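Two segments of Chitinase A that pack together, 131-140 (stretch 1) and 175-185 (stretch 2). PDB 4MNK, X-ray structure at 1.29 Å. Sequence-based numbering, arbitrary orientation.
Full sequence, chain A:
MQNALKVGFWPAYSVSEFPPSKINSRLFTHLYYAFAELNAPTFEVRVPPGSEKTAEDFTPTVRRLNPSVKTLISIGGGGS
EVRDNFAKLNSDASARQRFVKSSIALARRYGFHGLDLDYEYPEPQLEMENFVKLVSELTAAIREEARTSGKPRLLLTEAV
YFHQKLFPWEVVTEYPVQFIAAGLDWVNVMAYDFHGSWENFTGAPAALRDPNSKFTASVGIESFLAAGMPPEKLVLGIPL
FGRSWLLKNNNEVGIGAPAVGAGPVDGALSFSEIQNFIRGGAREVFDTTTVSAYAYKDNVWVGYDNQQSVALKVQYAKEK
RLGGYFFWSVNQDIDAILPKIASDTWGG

Stretch 1 (131-140) FVKLVSELTA
Stretch 2, residues 175-185: YPVQFIAAGLD

How do the two backbones lie against each other? Stretch 1 is helical throughout, part of a longer helix that extends beyond it at both ends. Stretch 2 enters as a loop, with P176 at the N-cap position, forms a helix from V177 to G183, and leaves helical geometry at L184, whose phi/psi is -123/153. The helices run in nearly the same direction, their axes 23° apart and 10.6 Å away at closest approach. The register pairs V132 with F179, CA to CA 8.3 Å, and T139 with G183, CA to CA 5.6 Å, so the backbones draw together toward their C-terminal ends. Together the two stretches bury 329 Å².

What fills the wider end of the gap? F179 does, covering more surface than any other residue here. Its CA-to-CB bond points toward stretch 1, and chi1 of 173° (t) with chi2 of 96° carries the flat ring across to the helix. The ring tip reaches the backbone, with F179 CZ 3.3 Å from V132 O, while S136 N lies at the ring edge, near its plane, 3.8 Å from F179 CZ. A long aromatic side chain suits this place because it spans the 8.3 Å between V132 CA and F179 CA and brings its ring tip to the helix backbone.

Which side chains receive that ring? The CA-to-CB bond of V132 points sideways, yet chi1 160° (t) sets its CG2 over one ring face, and V132 CG1 lies 3.6 Å from F179 CE1. V132 CG2 also meets P176 CG at 4.1 Å, extending the apolar patch to the start of the second helix. One turn along, the CA-to-CB bond of V135 (chi1 175°, t) points toward stretch 2; V135 CG1 is 3.7 Å from F179 CE2 and 3.6 Å from L184 CD1. V135 is buried, and the one methyl, CG1, touches both F179 and L184. The CA-to-CB bond of L184 points sideways, but chi1 -83° (m) and chi2 71° (p) bring the end of its side chain nearer to the first helix.

Why can the backbones come so close at T139 and G183? Glycine has no side chain to hold them apart: an ideal CB on G183 would point toward stretch 1 and sit only 3.0 Å from T139 OG1, a tight fit. The CA-to-CB bond of T139 points toward stretch 2, and chi1 -62° (m) places T139 OG1 3.2 Å from G183 O and 3.0 Å from V135 O. Both oxygens are within reach of the single hydroxyl proton, and the geometry leaves the choice open. Threonine thus brings a polar group to a backbone carbonyl where the helices are nearest in register.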

# COMPACT_ATOMS: atom_id res chain seq x y z
N PHE A 131 -7.07 18.69 -1.44
CA PHE A 131 -6.02 17.74 -1.82
C PHE A 131 -5.61 17.96 -3.28
O PHE A 131 -4.43 17.90 -3.60
CB PHE A 131 -6.50 16.31 -1.58
CG PHE A 131 -5.42 15.25 -1.69
CD1 PHE A 131 -5.69 14.04 -2.32
CD2 PHE A 131 -4.15 15.45 -1.15
CE1 PHE A 131 -4.72 13.05 -2.41
CE2 PHE A 131 -3.16 14.46 -1.25
CZ PHE A 131 -3.46 13.26 -1.88
N VAL A 132 -6.60 18.22 -4.14
CA VAL A 132 -6.35 18.60 -5.53
C VAL A 132 -5.39 19.80 -5.62
O VAL A 132 -4.46 19.79 -6.43
CB VAL A 132 -7.68 18.89 -6.29
CG1 VAL A 132 -7.46 19.74 -7.54
CG2 VAL A 132 -8.38 17.58 -6.64
N LYS A 133 -5.60 20.81 -4.78
CA LYS A 133 -4.72 21.98 -4.74
C LYS A 133 -3.29 21.58 -4.38
O LYS A 133 -2.35 21.97 -5.07
CB LYS A 133 -5.23 23.03 -3.74
CG LYS A 133 -6.59 23.64 -4.08
CD LYS A 133 -7.03 24.62 -3.01
CE LYS A 133 -8.50 24.98 -3.15
NZ LYS A 133 -8.94 25.91 -2.07
N LEU A 134 -3.14 20.78 -3.33
CA LEU A 134 -1.81 20.32 -2.90
C LEU A 134 -1.09 19.56 -4.02
O LEU A 134 0.06 19.86 -4.34
CB LEU A 134 -1.91 19.43 -1.66
CG LEU A 134 -0.56 18.95 -1.09
CD1 LEU A 134 0.09 20.05 -0.25
CD2 LEU A 134 -0.73 17.67 -0.28
N VAL A 135 -1.78 18.58 -4.60
CA VAL A 135 -1.17 17.71 -5.60
C VAL A 135 -0.83 18.47 -6.89
O VAL A 135 0.23 18.25 -7.48
CB VAL A 135 -2.04 16.46 -5.87
CG1 VAL A 135 -1.47 15.63 -7.01
CG2 VAL A 135 -2.15 15.61 -4.62
N SER A 136 -1.70 19.40 -7.29
CA SER A 136 -1.43 20.21 -8.48
C SER A 136 -0.16 21.05 -8.27
O SER A 136 0.69 21.13 -9.16
CB SER A 136 -2.62 21.10 -8.82
OG SER A 136 -2.38 21.82 -10.01
N GLU A 137 -0.05 21.65 -7.09
CA GLU A 137 1.13 22.45 -6.74
C GLU A 137 2.39 21.59 -6.65
O GLU A 137 3.47 22.02 -7.08
CB GLU A 137 0.87 23.22 -5.44
CG GLU A 137 -0.15 24.35 -5.60
CD GLU A 137 -0.85 24.76 -4.30
OE1 GLU A 137 -0.43 24.34 -3.21
OE2 GLU A 137 -1.84 25.52 -4.39
N LEU A 138 2.25 20.38 -6.12
CA LEU A 138 3.38 19.46 -6.02
C LEU A 138 3.88 19.02 -7.40
O LEU A 138 5.09 19.02 -7.66
CB LEU A 138 3.01 18.25 -5.15
CG LEU A 138 4.12 17.24 -4.83
CD1 LEU A 138 5.36 17.89 -4.22
CD2 LEU A 138 3.56 16.17 -3.91
N THR A 139 2.96 18.67 -8.29
CA THR A 139 3.30 18.30 -9.66
C THR A 139 4.11 19.41 -10.36
O THR A 139 5.15 19.14 -10.96
CB THR A 139 2.04 17.97 -10.49
OG1 THR A 139 1.37 16.84 -9.91
CG2 THR A 139 2.39 17.64 -11.94
N ALA A 140 3.63 20.65 -10.25
CA ALA A 140 4.30 21.80 -10.86
C ALA A 140 5.70 22.02 -10.28
O ALA A 140 6.65 22.26 -11.03
CB ALA A 140 3.45 23.05 -10.70
N TYR A 175 -12.14 9.92 -6.64
CA TYR A 175 -10.84 10.29 -7.17
C TYR A 175 -10.97 10.84 -8.59
O TYR A 175 -11.58 10.20 -9.45
CB TYR A 175 -9.89 9.09 -7.16
CG TYR A 175 -9.49 8.63 -5.77
CD1 TYR A 175 -10.12 7.54 -5.18
CD2 TYR A 175 -8.48 9.27 -5.06
CE1 TYR A 175 -9.77 7.10 -3.90
CE2 TYR A 175 -8.11 8.85 -3.79
CZ TYR A 175 -8.76 7.76 -3.21
OH TYR A 175 -8.40 7.32 -1.96
N PRO A 176 -10.40 12.03 -8.83
CA PRO A 176 -10.46 12.61 -10.17
C PRO A 176 -9.39 11.96 -11.06
O PRO A 176 -8.22 12.34 -11.01
CB PRO A 176 -10.17 14.10 -9.93
CG PRO A 176 -9.36 14.13 -8.67
CD PRO A 176 -9.77 12.94 -7.85
N VAL A 177 -9.81 10.99 -11.87
CA VAL A 177 -8.84 10.11 -12.54
C VAL A 177 -8.00 10.79 -13.63
O VAL A 177 -6.83 10.46 -13.79
CB VAL A 177 -9.47 8.79 -13.08
CG1 VAL A 177 -10.10 8.00 -11.94
CG2 VAL A 177 -10.49 9.05 -14.18
N GLN A 178 -8.60 11.73 -14.36
CA GLN A 178 -7.87 12.46 -15.40
C GLN A 178 -6.80 13.35 -14.76
O GLN A 178 -5.66 13.40 -15.23
CB GLN A 178 -8.83 13.28 -16.26
CG GLN A 178 -8.19 13.94 -17.46
CD GLN A 178 -9.08 14.99 -18.08
OE1 GLN A 178 -9.37 16.01 -17.46
NE2 GLN A 178 -9.52 14.73 -19.30
N PHE A 179 -7.19 14.06 -13.70
CA PHE A 179 -6.28 14.85 -12.88
C PHE A 179 -5.09 14.01 -12.40
O PHE A 179 -3.93 14.39 -12.57
CB PHE A 179 -7.04 15.43 -11.68
CG PHE A 179 -6.17 16.13 -10.67
CD1 PHE A 179 -6.01 17.51 -10.72
CD2 PHE A 179 -5.53 15.41 -9.66
CE1 PHE A 179 -5.21 18.16 -9.79
CE2 PHE A 179 -4.73 16.06 -8.72
CZ PHE A 179 -4.57 17.44 -8.79
N ILE A 180 -5.41 12.85 -11.82
CA ILE A 180 -4.40 11.94 -11.28
C ILE A 180 -3.46 11.42 -12.38
O ILE A 180 -2.24 11.42 -12.21
CB ILE A 180 -5.06 10.77 -10.52
CG1 ILE A 180 -5.65 11.25 -9.20
CG2 ILE A 180 -4.05 9.65 -10.28
CD1 ILE A 180 -6.56 10.25 -8.51
N ALA A 181 -4.03 11.00 -13.51
CA ALA A 181 -3.23 10.49 -14.62
C ALA A 181 -2.26 11.52 -15.18
O ALA A 181 -1.16 11.18 -15.62
CB ALA A 181 -4.13 9.95 -15.72
N ALA A 182 -2.66 12.79 -15.15
CA ALA A 182 -1.80 13.87 -15.65
C ALA A 182 -0.70 14.24 -14.67
O ALA A 182 0.42 14.55 -15.08
CB ALA A 182 -2.64 15.08 -16.00
N GLY A 183 -1.01 14.20 -13.37
CA GLY A 183 -0.09 14.67 -12.34
C GLY A 183 0.83 13.63 -11.72
O GLY A 183 1.87 13.98 -11.16
N LEU A 184 0.44 12.36 -11.82
CA LEU A 184 1.13 11.27 -11.12
C LEU A 184 1.62 10.19 -12.07
O LEU A 184 1.05 9.98 -13.14
CB LEU A 184 0.20 10.62 -10.09
CG LEU A 184 0.06 11.28 -8.71
CD1 LEU A 184 -0.72 12.58 -8.77
CD2 LEU A 184 -0.62 10.32 -7.76
N ASP A 185 2.68 9.50 -11.66
CA ASP A 185 3.22 8.40 -12.45
C ASP A 185 2.37 7.14 -12.33
O ASP A 185 2.19 6.42 -13.31
CB ASP A 185 4.67 8.15 -12.07
CG ASP A 185 5.54 9.32 -12.42
OD1 ASP A 185 5.90 9.45 -13.61
OD2 ASP A 185 5.85 10.13 -11.52